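Local coordinates for protein Adenylate/guanylate cyclase/hydrolase, alpha/beta fold family (Ruegeria pomeroyi, PDB 3MR7) that probably acts as an adenylate cyclase, this chain being the nucleotide cyclase catalytic domain of a longer protein that also carries an alpha/beta-hydrolase family region, at residues Ile10-Met15 / Asn118-Leu123; Asp65-Ala70 / His139-Asp144; Cys73-Gln78 / Asp144-Pro149; Glu124-Pro129 / Ile165-Trp170; Ile132-Ile137 / Glu148-Leu153. All coordinates share one frame; numbering follows the deposited sequence.

Contact 1: Ile10-Met15 / Asn118-Leu123; sequences ILAADM and NVAARL
Ile10 and Ala12 of strand 10-15 receive Ala120 and Ala121 of helix 118-123 on one side of the strand, a compact example of how small residues bring a helix close to a sheet. Followed outward, Ile10 meets the helix first through its branch point: CB lies 3.9 Å from Ala120 CB. There the side chain divides. Methyl CG2 stands anti to the backbone N and reaches the helix, 3.5 Å from Ala120 CB, whereas CG1 turns to the position anti to the carbonyl carbon (chi1 -63°) and leads CD1 off without touching helix 118-123. Within the sheet, Ile10 also packs on Leu61 and Ile105.

Two residues further on, Ala12 has nothing but CB to offer. That methyl fits against the helix backbone, 3.6 Å from Ala120 O and 3.7 Å from Ala121 CA, while the two methyls of Ala12 and Ala120 stand further apart at 4.4 Å. The axes of the short segments approach to 7.0 Å and run at 35° to each other.

No hydrogen bond crosses; the strand spends its backbone on its sheet neighbours, Ala12 for instance pairing with Gly99. The contact is made by methyl groups, against each other and against the helix backbone, and they are small enough to let helix and strand lie almost directly against one another in the core of the cyclase domain.

Contact 2: Asp65-Ala70 / His139-Asp144; sequences DTAQAA and HQITQD
Ala67 against Ile141 and Thr142 is a small apolar contact between two helix ends: the first turn of helix 67-84 meets the last turn of helix 136-142, towards the periphery of the domain. A single methyl does most of the work on one side. Ala67 CB points at the other helix and touches two neighbouring methyls, Thr142 CG2 at 3.8 Å and Ile141 CG2 at 3.9 Å.

Thr142 divides its labour. Its CG2 is turned anti to the carbonyl carbon (chi1 52°) and faces the helix start, where it also comes within 4.0 Å of Gln68 N. The hydroxyl, by contrast, bonds back to Val138 O within its own helix, and so the polar half of the side chain is satisfied without drawing on Ala67 or Gln68.

The beginning of helix 67-84 is fixed by an N-cap, Thr66 OG1 accepting from Ala69 N at 3.3 Å, and Ala67 rests in addition on Ile102 of strand 96-107. No polar bond joins the two helices. The chemistry implies an association that depends on the fit of three methyl groups, while the hydroxyls of Thr66 and Thr142 each bond within their own helix end.

Contact 3: Cys73-Gln78 / Asp144-Pro149; sequences CALEIQ and DRVSEP
Leu75 of helix 67-84 extends its two methyls into the loop that follows helix 136-142, touching Val146 and Glu148. Its CG lies anti to the carbonyl carbon (chi1 -81°) and chi2, at 170°, continues the chain outward, which sends CD1 to the loop first. Leu75 and Val146 reach toward each other tip to tip, with Leu75 CD1 3.5 Å from Val146 CG1.

Glu148 comes from the opposite direction and is bent rather than extended: chi2 is 92°. The bend lays CG and the carboxylate group, oxygens included, against the leucine methyls. Glu148 CD and OE2 both lie 3.9 Å from Leu75 CD1, and Glu148 CG 4.1 Å from Leu75 CD2. OE2 also accepts from Gln79 NE2 on the same helix as Leu75. Shortening Glu148 to an alanine is likely to leave Gln79 NE2 without this acceptor and to open a gap beside the leucine methyls.

Trp170 adjoins both Leu75 and Glu148, and Ile132 also touches Leu75. The arrangement is that of a connection between helix and strand closing over a helix which itself packs on a sheet, as in the alpha/beta architecture of the nucleotide cyclase domain.

Contact 4: Glu124-Pro129 / Ile165-Trp170; sequences EAISEP and IRVWQW
Ser127 OG, which approaches the amide of Gln169, donates to Glu128 O at 3.1 Å, meeting the carbonyl at a C=O...OG angle of 120° and tilted out of its plane. This bond belongs to the turn just where helix 115-126 ends, Ser127 being the first residue to leave helical geometry. It lies in the same turn against which Gln169 of strand 161-170 packs.

Gln169 buries more surface in this contact than any other residue. With CG anti to the backbone N (chi1 -175°) and the remaining chain extended, it projects straight from the strand to the helix end. There it crosses Glu128 at about a right angle, Gln169 CD lying 4.0 Å from Glu128 CG, with amide and carboxylate planes 47° apart. Were Gln169 cut back to an alanine, a gap would probably open at the helix end and the Glu128 side chain would be freer to turn.

The second element is apolar: Ile126 CD1 stands 4.2 Å from Val167 CG1, two residues back along the strand. Ile126 O also accepts from Arg122 of the second subunit, placing this helix end beside the dimer interface.

Val167 and Gln169 both direct their side chains to the helix end, whereas Trp168 and Trp170 emerge on the other surface of the strand, where Trp170 meets helix 67-84. The alternation is that of a regular beta strand; here helix 115-126 ends over one face and helix 67-84 lies on the other, a layered alpha/beta arrangement within the mixed sheet of the cyclase domain.

Contact 5: Ile132-Ile137 / Glu148-Leu153; sequences ICVSDI and EPFTDL
Phe150 and Leu153 pack against Val134 and Cys133, joining strand 132-135 to the beginning of strand 151-158 and the residue before it, mainly through side chains. The aromatic contact comes first. Phe150 CG is set anti to the carbonyl carbon (chi1 -77°), which carries the ring toward the strand; its atom CE1 lies 3.8 Å from Val134 CG1. The two side chains cross at about a right angle, and the ring meets the valine methyl obliquely. The same Phe150 CE1 lies 4.0 Å from Ile132 O.

A separate apolar contact links Cys133 SG and Leu153 CD2 at 4.2 Å. Since Cys133 and Val134 are consecutive in a strand, their side chains leave on alternate sides, and the sulfur contact falls on the other side of the strand from the aromatic one.

Charge plays a more distant part. Asp136 OD1 and Asp152 OD2 are 6.5 Å apart, and each has its own partner, Asp136 a hydrogen bond from Trp168 NE1 and Asp152 a salt bridge to Arg166. The mutual repulsion of the two acids is therefore likely to be tempered.

No hydrogen bond runs directly between the segments because strand 161-170 pairs antiparallel with both strands. Phe150 and Ile132 also meet Trp170 of that strand, on the face covered by helix 67-84, while Cys133 lies on the face where helix 115-126 ends.

Overall arrangement
The contacts lie on and around the two faces of one mixed sheet. Contacts 1 and 4, which join helix to strand, share helix 115-126, their centres about 9 Å apart, and both touch the second subunit. On the other face, contacts 2 and 3 use successive parts of helix 67-84 and meet at Asp144, again with centres about 9 Å apart. Contact 5 bridges these groups: its centre is about 7 Å from that of contact 4, to which it is joined through a probable hydrogen bond, Leu153 N to Val167 O at 2.7 Å, and it shares Glu148 and Pro149 with contact 3. Trp170 of contact 4 carries the connection to contact 3, its CE2 3.7 Å from Leu75 CD2.

Contact 1: Ile10-Met15 / Asn118-Leu123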
# COMPACT_ATOMS: atom_id res chain seq x y z
N ILE A 10 -16.06 10.62 -0.15
CA ILE A 10 -14.98 10.33 -1.06
C ILE A 10 -14.62 8.85 -0.98
O ILE A 10 -14.59 8.27 0.11
CB ILE A 10 -13.74 11.16 -0.72
CG1 ILE A 10 -14.05 12.63 -0.89
CG2 ILE A 10 -12.59 10.81 -1.61
CD1 ILE A 10 -14.72 13.20 0.26
N LEU A 11 -14.34 8.27 -2.15
CA LEU A 11 -13.97 6.88 -2.31
C LEU A 11 -12.68 6.82 -3.13
O LEU A 11 -12.63 7.34 -4.23
CB LEU A 11 -15.12 6.13 -3.00
CG LEU A 11 -14.97 4.88 -3.88
CD1 LEU A 11 -13.57 4.25 -3.91
CD2 LEU A 11 -16.01 3.86 -3.49
N ALA A 12 -11.63 6.21 -2.57
CA ALA A 12 -10.39 5.97 -3.29
C ALA A 12 -10.20 4.48 -3.52
O ALA A 12 -10.49 3.67 -2.63
CB ALA A 12 -9.18 6.56 -2.53
N ALA A 13 -9.68 4.12 -4.68
CA ALA A 13 -9.39 2.73 -5.04
C ALA A 13 -8.12 2.55 -5.88
O ALA A 13 -7.80 3.39 -6.71
CB ALA A 13 -10.59 2.11 -5.77
N ASP A 14 -7.42 1.45 -5.66
CA ASP A 14 -6.20 1.11 -6.41
C ASP A 14 -6.18 -0.40 -6.59
O ASP A 14 -6.97 -1.12 -6.00
CB ASP A 14 -4.96 1.53 -5.62
CG ASP A 14 -3.72 1.80 -6.50
OD1 ASP A 14 -3.65 1.42 -7.71
OD2 ASP A 14 -2.78 2.40 -5.92
N MSE A 15 -5.27 -0.88 -7.43
CA MSE A 15 -5.18 -2.30 -7.67
C MSE A 15 -4.05 -2.85 -6.84
O MSE A 15 -2.95 -2.28 -6.83
CB MSE A 15 -4.87 -2.58 -9.12
CG MSE A 15 -4.97 -4.07 -9.43
SE MSE A 15 -4.22 -4.58 -11.16
CE MSE A 15 -4.59 -6.48 -11.12
N ASN A 118 -7.35 13.39 1.39
CA ASN A 118 -6.10 12.74 1.77
C ASN A 118 -6.35 11.51 2.62
O ASN A 118 -5.68 10.50 2.50
CB ASN A 118 -5.17 13.72 2.46
CG ASN A 118 -4.56 14.72 1.49
OD1 ASN A 118 -4.98 14.80 0.35
ND2 ASN A 118 -3.55 15.46 1.93
N VAL A 119 -7.35 11.61 3.48
CA VAL A 119 -7.70 10.51 4.34
C VAL A 119 -8.37 9.35 3.59
O VAL A 119 -8.16 8.17 3.92
CB VAL A 119 -8.51 11.06 5.54
CG1 VAL A 119 -9.11 9.94 6.41
CG2 VAL A 119 -7.60 11.95 6.36
N ALA A 120 -9.13 9.64 2.54
CA ALA A 120 -9.75 8.57 1.77
C ALA A 120 -8.66 7.76 1.07
O ALA A 120 -8.69 6.52 1.03
CB ALA A 120 -10.73 9.11 0.76
N ALA A 121 -7.70 8.50 0.53
CA ALA A 121 -6.58 7.94 -0.21
C ALA A 121 -5.73 7.03 0.67
O ALA A 121 -5.34 5.94 0.26
CB ALA A 121 -5.72 9.06 -0.73
N ARG A 122 -5.44 7.51 1.88
CA ARG A 122 -4.67 6.74 2.85
C ARG A 122 -5.41 5.46 3.26
O ARG A 122 -4.82 4.39 3.37
CB ARG A 122 -4.36 7.61 4.06
CG ARG A 122 -3.38 6.99 5.01
CD ARG A 122 -2.15 6.54 4.27
NE ARG A 122 -1.38 5.73 5.19
CZ ARG A 122 -0.30 5.03 4.89
NH1 ARG A 122 0.16 5.00 3.65
NH2 ARG A 122 0.29 4.35 5.86
N LEU A 123 -6.72 5.57 3.45
CA LEU A 123 -7.52 4.41 3.78
C LEU A 123 -7.41 3.34 2.71
O LEU A 123 -7.28 2.16 3.01
CB LEU A 123 -8.97 4.81 4.03
CG LEU A 123 -9.36 5.02 5.51
CD1 LEU A 123 -8.17 5.45 6.34
CD2 LEU A 123 -10.52 6.00 5.67

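Contact 2: Asp65-Ala70 / His139-Asp144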
# COMPACT_ATOMS: atom_id res chain seq x y z
N ASP A 65 -23.05 11.43 -3.09
CA ASP A 65 -23.87 12.36 -2.34
C ASP A 65 -24.24 11.82 -0.99
O ASP A 65 -24.43 12.59 -0.05
CB ASP A 65 -25.12 12.70 -3.13
CG ASP A 65 -24.84 13.70 -4.21
OD1 ASP A 65 -23.93 14.56 -4.02
OD2 ASP A 65 -25.52 13.61 -5.26
N THR A 66 -24.35 10.50 -0.89
CA THR A 66 -24.58 9.90 0.41
C THR A 66 -23.42 9.02 0.81
O THR A 66 -22.74 8.49 -0.05
CB THR A 66 -25.90 9.09 0.47
OG1 THR A 66 -26.01 8.19 -0.65
CG2 THR A 66 -27.05 10.05 0.47
N ALA A 67 -23.19 8.88 2.11
CA ALA A 67 -22.24 7.90 2.61
C ALA A 67 -22.71 6.48 2.26
O ALA A 67 -21.94 5.64 1.83
CB ALA A 67 -22.06 8.06 4.10
N GLN A 68 -24.00 6.22 2.40
CA GLN A 68 -24.51 4.92 2.02
C GLN A 68 -24.10 4.52 0.60
O GLN A 68 -23.63 3.40 0.39
CB GLN A 68 -26.01 4.89 2.20
CG GLN A 68 -26.54 3.55 2.68
CD GLN A 68 -28.08 3.53 2.79
OE1 GLN A 68 -28.74 4.57 2.67
NE2 GLN A 68 -28.63 2.34 3.02
N ALA A 69 -24.25 5.41 -0.39
CA ALA A 69 -24.03 5.04 -1.80
C ALA A 69 -22.56 4.73 -2.10
O ALA A 69 -22.27 3.83 -2.87
CB ALA A 69 -24.54 6.11 -2.73
N ALA A 70 -21.65 5.47 -1.49
CA ALA A 70 -20.24 5.14 -1.60
C ALA A 70 -20.04 3.71 -1.12
O ALA A 70 -19.38 2.91 -1.79
CB ALA A 70 -19.39 6.11 -0.78
N HIS A 139 -18.26 5.10 9.32
CA HIS A 139 -18.83 3.96 10.04
C HIS A 139 -20.02 4.32 10.92
O HIS A 139 -20.96 3.55 10.99
CB HIS A 139 -17.79 3.25 10.87
CG HIS A 139 -18.31 2.00 11.49
ND1 HIS A 139 -18.65 1.92 12.83
CD2 HIS A 139 -18.59 0.79 10.96
CE1 HIS A 139 -19.09 0.71 13.08
NE2 HIS A 139 -19.07 0.00 11.96
N GLN A 140 -19.97 5.47 11.59
CA GLN A 140 -21.04 5.83 12.52
C GLN A 140 -22.32 6.09 11.73
O GLN A 140 -23.42 5.91 12.25
CB GLN A 140 -20.68 7.04 13.37
CG GLN A 140 -19.40 6.90 14.16
CD GLN A 140 -19.22 7.99 15.20
OE1 GLN A 140 -18.18 8.64 15.24
NE2 GLN A 140 -20.24 8.20 16.06
N ILE A 141 -22.16 6.46 10.47
CA ILE A 141 -23.30 6.81 9.62
C ILE A 141 -23.85 5.61 8.87
O ILE A 141 -25.03 5.59 8.53
CB ILE A 141 -22.92 7.86 8.53
CG1 ILE A 141 -22.62 9.22 9.15
CG2 ILE A 141 -24.01 7.99 7.50
CD1 ILE A 141 -22.27 10.22 8.14
N THR A 142 -22.99 4.62 8.60
CA THR A 142 -23.38 3.53 7.71
C THR A 142 -23.65 2.18 8.38
O THR A 142 -24.37 1.35 7.83
CB THR A 142 -22.37 3.35 6.57
OG1 THR A 142 -21.07 3.24 7.13
CG2 THR A 142 -22.38 4.56 5.66
N GLN A 143 -23.07 1.98 9.57
CA GLN A 143 -23.18 0.73 10.34
C GLN A 143 -24.55 0.05 10.26
O GLN A 143 -24.64 -1.17 10.13
CB GLN A 143 -22.90 1.03 11.82
CG GLN A 143 -23.89 2.08 12.41
CD GLN A 143 -23.52 2.57 13.82
OE1 GLN A 143 -22.98 1.81 14.64
NE2 GLN A 143 -23.82 3.84 14.09
N ASP A 144 -25.62 0.81 10.39
CA ASP A 144 -26.93 0.20 10.46
C ASP A 144 -27.63 0.08 9.11
O ASP A 144 -28.67 -0.54 9.01
CB ASP A 144 -27.82 0.95 11.45
CG ASP A 144 -27.33 0.79 12.86
OD1 ASP A 144 -26.97 -0.35 13.23
OD2 ASP A 144 -27.28 1.81 13.58

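Contact 3: Cys73-Gln78 / Asp144-Pro149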
# COMPACT_ATOMS: atom_id res chain seq x y z
N CYS A 73 -21.63 0.87 -3.13
CA CYS A 73 -20.90 0.81 -4.37
C CYS A 73 -19.63 -0.03 -4.19
O CYS A 73 -19.37 -0.94 -4.98
CB CYS A 73 -20.61 2.22 -4.86
SG CYS A 73 -19.61 2.33 -6.31
N ALA A 74 -18.86 0.24 -3.14
CA ALA A 74 -17.64 -0.53 -2.84
C ALA A 74 -17.95 -1.99 -2.49
O ALA A 74 -17.21 -2.91 -2.85
CB ALA A 74 -16.83 0.12 -1.68
N LEU A 75 -19.02 -2.21 -1.76
CA LEU A 75 -19.37 -3.55 -1.42
C LEU A 75 -19.78 -4.31 -2.69
O LEU A 75 -19.45 -5.48 -2.83
CB LEU A 75 -20.49 -3.52 -0.38
CG LEU A 75 -20.00 -3.27 1.04
CD1 LEU A 75 -21.18 -3.01 1.93
CD2 LEU A 75 -19.21 -4.46 1.55
N GLU A 76 -20.46 -3.63 -3.60
CA GLU A 76 -20.93 -4.20 -4.87
C GLU A 76 -19.75 -4.65 -5.70
O GLU A 76 -19.71 -5.79 -6.19
CB GLU A 76 -21.72 -3.16 -5.66
CG GLU A 76 -22.47 -3.74 -6.86
CD GLU A 76 -23.11 -2.68 -7.78
OE1 GLU A 76 -23.42 -1.55 -7.30
OE2 GLU A 76 -23.30 -2.97 -8.99
N ILE A 77 -18.81 -3.74 -5.85
CA ILE A 77 -17.54 -4.02 -6.49
C ILE A 77 -16.73 -5.17 -5.87
O ILE A 77 -16.37 -6.11 -6.57
CB ILE A 77 -16.69 -2.75 -6.52
CG1 ILE A 77 -17.42 -1.67 -7.32
CG2 ILE A 77 -15.30 -3.04 -7.11
CD1 ILE A 77 -16.67 -0.37 -7.41
N GLN A 78 -16.43 -5.08 -4.57
CA GLN A 78 -15.60 -6.06 -3.90
C GLN A 78 -16.23 -7.45 -3.85
O GLN A 78 -15.55 -8.45 -4.02
CB GLN A 78 -15.25 -5.59 -2.49
CG GLN A 78 -14.42 -4.35 -2.47
CD GLN A 78 -13.10 -4.54 -3.22
OE1 GLN A 78 -13.09 -4.92 -4.40
NE2 GLN A 78 -11.97 -4.29 -2.53
N ASP A 144 -25.62 0.81 10.39
CA ASP A 144 -26.93 0.20 10.46
C ASP A 144 -27.63 0.08 9.11
O ASP A 144 -28.67 -0.54 9.01
CB ASP A 144 -27.82 0.95 11.45
CG ASP A 144 -27.33 0.79 12.86
OD1 ASP A 144 -26.97 -0.35 13.23
OD2 ASP A 144 -27.28 1.81 13.58
N ARG A 145 -27.04 0.67 8.09
CA ARG A 145 -27.60 0.63 6.76
C ARG A 145 -27.11 -0.58 5.98
O ARG A 145 -27.72 -0.97 4.99
CB ARG A 145 -27.27 1.92 6.01
CG ARG A 145 -28.02 3.13 6.53
CD ARG A 145 -29.51 2.94 6.47
NE ARG A 145 -30.11 3.47 7.68
CZ ARG A 145 -30.95 2.80 8.45
NH1 ARG A 145 -31.32 1.57 8.12
NH2 ARG A 145 -31.44 3.36 9.55
N VAL A 146 -26.01 -1.17 6.43
CA VAL A 146 -25.39 -2.26 5.72
C VAL A 146 -25.31 -3.46 6.65
O VAL A 146 -24.83 -3.34 7.77
CB VAL A 146 -23.97 -1.84 5.28
CG1 VAL A 146 -23.23 -3.02 4.72
CG2 VAL A 146 -24.03 -0.72 4.26
N SER A 147 -25.77 -4.63 6.19
CA SER A 147 -25.69 -5.85 7.00
C SER A 147 -24.26 -6.34 7.19
O SER A 147 -23.93 -6.95 8.22
CB SER A 147 -26.51 -6.97 6.38
OG SER A 147 -26.47 -6.82 4.97
N GLU A 148 -23.41 -6.09 6.20
CA GLU A 148 -22.01 -6.49 6.25
C GLU A 148 -21.31 -5.89 7.47
O GLU A 148 -21.46 -4.71 7.78
CB GLU A 148 -21.29 -6.08 4.97
CG GLU A 148 -21.61 -6.93 3.77
CD GLU A 148 -22.76 -6.40 2.96
OE1 GLU A 148 -23.68 -5.80 3.55
OE2 GLU A 148 -22.73 -6.59 1.73
N PRO A 149 -20.53 -6.72 8.18
CA PRO A 149 -19.85 -6.33 9.41
C PRO A 149 -18.48 -5.68 9.19
O PRO A 149 -17.75 -6.02 8.26
CB PRO A 149 -19.67 -7.66 10.13
CG PRO A 149 -19.51 -8.65 9.02
CD PRO A 149 -20.38 -8.17 7.90

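Contact 4: Glu124-Pro129 / Ile165-Trp170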
# COMPACT_ATOMS: atom_id res chain seq x y z
N GLU A 124 -7.42 3.77 1.45
CA GLU A 124 -7.24 2.86 0.33
C GLU A 124 -5.89 2.15 0.50
O GLU A 124 -5.77 0.95 0.44
CB GLU A 124 -7.35 3.64 -0.98
CG GLU A 124 -6.87 2.88 -2.24
CD GLU A 124 -5.34 2.83 -2.38
OE1 GLU A 124 -4.68 3.90 -2.57
OE2 GLU A 124 -4.79 1.72 -2.29
N ALA A 125 -4.86 2.92 0.75
CA ALA A 125 -3.51 2.38 0.76
C ALA A 125 -3.27 1.36 1.88
O ALA A 125 -2.54 0.41 1.69
CB ALA A 125 -2.50 3.51 0.85
N ILE A 126 -3.87 1.56 3.04
CA ILE A 126 -3.66 0.60 4.12
C ILE A 126 -4.70 -0.50 4.11
O ILE A 126 -4.53 -1.50 4.78
CB ILE A 126 -3.73 1.27 5.47
CG1 ILE A 126 -5.20 1.62 5.75
CG2 ILE A 126 -2.69 2.45 5.55
CD1 ILE A 126 -5.43 2.48 6.90
N SER A 127 -5.78 -0.34 3.34
CA SER A 127 -6.82 -1.36 3.27
C SER A 127 -6.25 -2.69 2.82
O SER A 127 -5.35 -2.73 2.00
CB SER A 127 -7.89 -0.95 2.27
OG SER A 127 -8.78 -2.02 2.04
N GLU A 128 -6.77 -3.80 3.31
CA GLU A 128 -6.23 -5.01 2.75
C GLU A 128 -6.85 -5.35 1.41
O GLU A 128 -7.92 -4.88 1.07
CB GLU A 128 -6.11 -6.18 3.73
CG GLU A 128 -7.33 -6.89 4.18
CD GLU A 128 -6.97 -7.81 5.35
OE1 GLU A 128 -5.96 -7.52 6.04
OE2 GLU A 128 -7.68 -8.82 5.58
N PRO A 129 -6.11 -6.10 0.60
CA PRO A 129 -6.56 -6.32 -0.77
C PRO A 129 -7.89 -7.02 -0.76
O PRO A 129 -8.07 -7.97 0.00
CB PRO A 129 -5.48 -7.22 -1.33
CG PRO A 129 -4.25 -6.89 -0.51
CD PRO A 129 -4.79 -6.69 0.87
N ILE A 165 -6.77 8.82 12.62
CA ILE A 165 -8.15 8.47 12.35
C ILE A 165 -8.40 7.03 12.77
O ILE A 165 -7.53 6.19 12.60
CB ILE A 165 -8.48 8.63 10.84
CG1 ILE A 165 -8.81 10.08 10.53
CG2 ILE A 165 -9.67 7.80 10.45
CD1 ILE A 165 -7.64 10.94 10.38
N ARG A 166 -9.58 6.76 13.32
CA ARG A 166 -9.97 5.40 13.68
C ARG A 166 -10.55 4.76 12.42
O ARG A 166 -11.45 5.30 11.80
CB ARG A 166 -10.95 5.39 14.86
CG ARG A 166 -11.55 4.02 15.18
CD ARG A 166 -11.97 3.84 16.68
NE ARG A 166 -10.92 3.20 17.49
CZ ARG A 166 -10.15 3.83 18.37
NH1 ARG A 166 -10.32 5.13 18.57
NH2 ARG A 166 -9.22 3.17 19.05
N VAL A 167 -10.00 3.61 12.05
CA VAL A 167 -10.30 2.97 10.79
C VAL A 167 -11.02 1.63 10.99
O VAL A 167 -10.59 0.78 11.77
CB VAL A 167 -8.98 2.79 9.99
CG1 VAL A 167 -9.17 1.92 8.78
CG2 VAL A 167 -8.42 4.17 9.61
N TRP A 168 -12.11 1.47 10.26
CA TRP A 168 -12.89 0.24 10.32
C TRP A 168 -12.73 -0.46 8.99
O TRP A 168 -12.66 0.18 7.93
CB TRP A 168 -14.36 0.58 10.52
CG TRP A 168 -14.61 1.24 11.82
CD1 TRP A 168 -14.38 2.54 12.14
CD2 TRP A 168 -15.13 0.62 12.99
NE1 TRP A 168 -14.72 2.78 13.44
CE2 TRP A 168 -15.19 1.62 13.99
CE3 TRP A 168 -15.58 -0.68 13.29
CZ2 TRP A 168 -15.67 1.35 15.28
CZ3 TRP A 168 -16.05 -0.93 14.56
CH2 TRP A 168 -16.09 0.07 15.55
N GLN A 169 -12.70 -1.78 9.05
CA GLN A 169 -12.46 -2.58 7.86
C GLN A 169 -13.42 -3.73 7.69
O GLN A 169 -13.81 -4.41 8.64
CB GLN A 169 -11.03 -3.13 7.86
CG GLN A 169 -10.67 -3.88 6.59
CD GLN A 169 -9.25 -4.38 6.62
OE1 GLN A 169 -8.93 -5.29 7.39
NE2 GLN A 169 -8.38 -3.78 5.81
N TRP A 170 -13.77 -3.98 6.45
CA TRP A 170 -14.56 -5.12 6.10
C TRP A 170 -13.77 -5.95 5.11
O TRP A 170 -13.17 -5.42 4.17
CB TRP A 170 -15.84 -4.65 5.45
CG TRP A 170 -16.59 -5.74 4.79
CD1 TRP A 170 -17.56 -6.53 5.35
CD2 TRP A 170 -16.46 -6.14 3.44
NE1 TRP A 170 -18.03 -7.42 4.42
CE2 TRP A 170 -17.37 -7.20 3.23
CE3 TRP A 170 -15.67 -5.71 2.38
CZ2 TRP A 170 -17.50 -7.82 2.02
CZ3 TRP A 170 -15.80 -6.33 1.19
CH2 TRP A 170 -16.71 -7.38 1.01

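Contact 5: Ile132-Ile137 / Glu148-Leu153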
# COMPACT_ATOMS: atom_id res chain seq x y z
N ILE A 132 -12.43 -3.23 2.16
CA ILE A 132 -12.82 -1.85 2.14
C ILE A 132 -12.51 -1.25 3.51
O ILE A 132 -12.95 -1.78 4.51
CB ILE A 132 -14.32 -1.71 1.98
CG1 ILE A 132 -14.83 -2.47 0.78
CG2 ILE A 132 -14.68 -0.26 1.87
CD1 ILE A 132 -16.32 -2.31 0.59
N CYS A 133 -11.77 -0.15 3.56
CA CYS A 133 -11.52 0.55 4.83
C CYS A 133 -12.27 1.87 4.85
O CYS A 133 -12.20 2.63 3.89
CB CYS A 133 -10.03 0.81 5.04
SG CYS A 133 -9.15 -0.61 5.66
N VAL A 134 -12.99 2.14 5.92
CA VAL A 134 -13.75 3.38 6.02
C VAL A 134 -13.37 4.11 7.29
O VAL A 134 -13.02 3.49 8.30
CB VAL A 134 -15.25 3.12 6.03
CG1 VAL A 134 -15.55 1.98 5.06
CG2 VAL A 134 -15.73 2.75 7.45
N SER A 135 -13.40 5.42 7.26
CA SER A 135 -13.06 6.14 8.47
C SER A 135 -14.20 5.90 9.45
O SER A 135 -15.27 5.41 9.08
CB SER A 135 -12.92 7.62 8.19
OG SER A 135 -14.19 8.17 7.89
N ASP A 136 -13.95 6.27 10.70
CA ASP A 136 -14.90 6.16 11.79
C ASP A 136 -16.13 7.02 11.54
O ASP A 136 -17.23 6.60 11.86
CB ASP A 136 -14.24 6.59 13.11
CG ASP A 136 -15.12 6.32 14.30
OD1 ASP A 136 -15.60 5.19 14.41
OD2 ASP A 136 -15.34 7.23 15.12
N ILE A 137 -15.94 8.21 10.98
CA ILE A 137 -17.09 9.03 10.63
C ILE A 137 -18.00 8.21 9.69
O ILE A 137 -19.23 8.21 9.86
CB ILE A 137 -16.71 10.28 9.86
CG1 ILE A 137 -15.84 11.19 10.66
CG2 ILE A 137 -17.90 11.09 9.53
CD1 ILE A 137 -15.19 12.21 9.73
N GLU A 148 -23.41 -6.09 6.20
CA GLU A 148 -22.01 -6.49 6.25
C GLU A 148 -21.31 -5.89 7.47
O GLU A 148 -21.46 -4.71 7.78
CB GLU A 148 -21.29 -6.08 4.97
CG GLU A 148 -21.61 -6.93 3.77
CD GLU A 148 -22.76 -6.40 2.96
OE1 GLU A 148 -23.68 -5.80 3.55
OE2 GLU A 148 -22.73 -6.59 1.73
N PRO A 149 -20.53 -6.72 8.18
CA PRO A 149 -19.85 -6.33 9.41
C PRO A 149 -18.48 -5.68 9.19
O PRO A 149 -17.75 -6.02 8.26
CB PRO A 149 -19.67 -7.66 10.13
CG PRO A 149 -19.51 -8.65 9.02
CD PRO A 149 -20.38 -8.17 7.90
N PHE A 150 -18.13 -4.75 10.07
CA PHE A 150 -16.84 -4.10 10.06
C PHE A 150 -16.15 -4.33 11.37
O PHE A 150 -16.79 -4.54 12.38
CB PHE A 150 -16.98 -2.60 9.84
CG PHE A 150 -17.26 -2.25 8.43
CD1 PHE A 150 -16.28 -1.71 7.64
CD2 PHE A 150 -18.50 -2.55 7.88
CE1 PHE A 150 -16.54 -1.41 6.33
CE2 PHE A 150 -18.75 -2.26 6.58
CZ PHE A 150 -17.77 -1.69 5.79
N THR A 151 -14.83 -4.26 11.34
CA THR A 151 -14.01 -4.47 12.49
C THR A 151 -13.10 -3.27 12.75
O THR A 151 -12.36 -2.86 11.87
CB THR A 151 -13.09 -5.60 12.19
OG1 THR A 151 -13.87 -6.76 11.96
CG2 THR A 151 -12.12 -5.81 13.35
N ASP A 152 -13.14 -2.75 13.97
CA ASP A 152 -12.27 -1.67 14.39
C ASP A 152 -10.83 -2.09 14.13
O ASP A 152 -10.43 -3.19 14.45
CB ASP A 152 -12.53 -1.34 15.88
CG ASP A 152 -11.74 -0.13 16.38
OD1 ASP A 152 -10.64 0.18 15.87
OD2 ASP A 152 -12.23 0.51 17.33
N LEU A 153 -10.05 -1.21 13.52
CA LEU A 153 -8.67 -1.48 13.18
C LEU A 153 -7.74 -0.62 14.02
O LEU A 153 -6.54 -0.77 13.94
CB LEU A 153 -8.44 -1.12 11.72
CG LEU A 153 -7.82 -2.24 10.94
CD1 LEU A 153 -8.61 -3.49 11.24
CD2 LEU A 153 -7.85 -1.90 9.47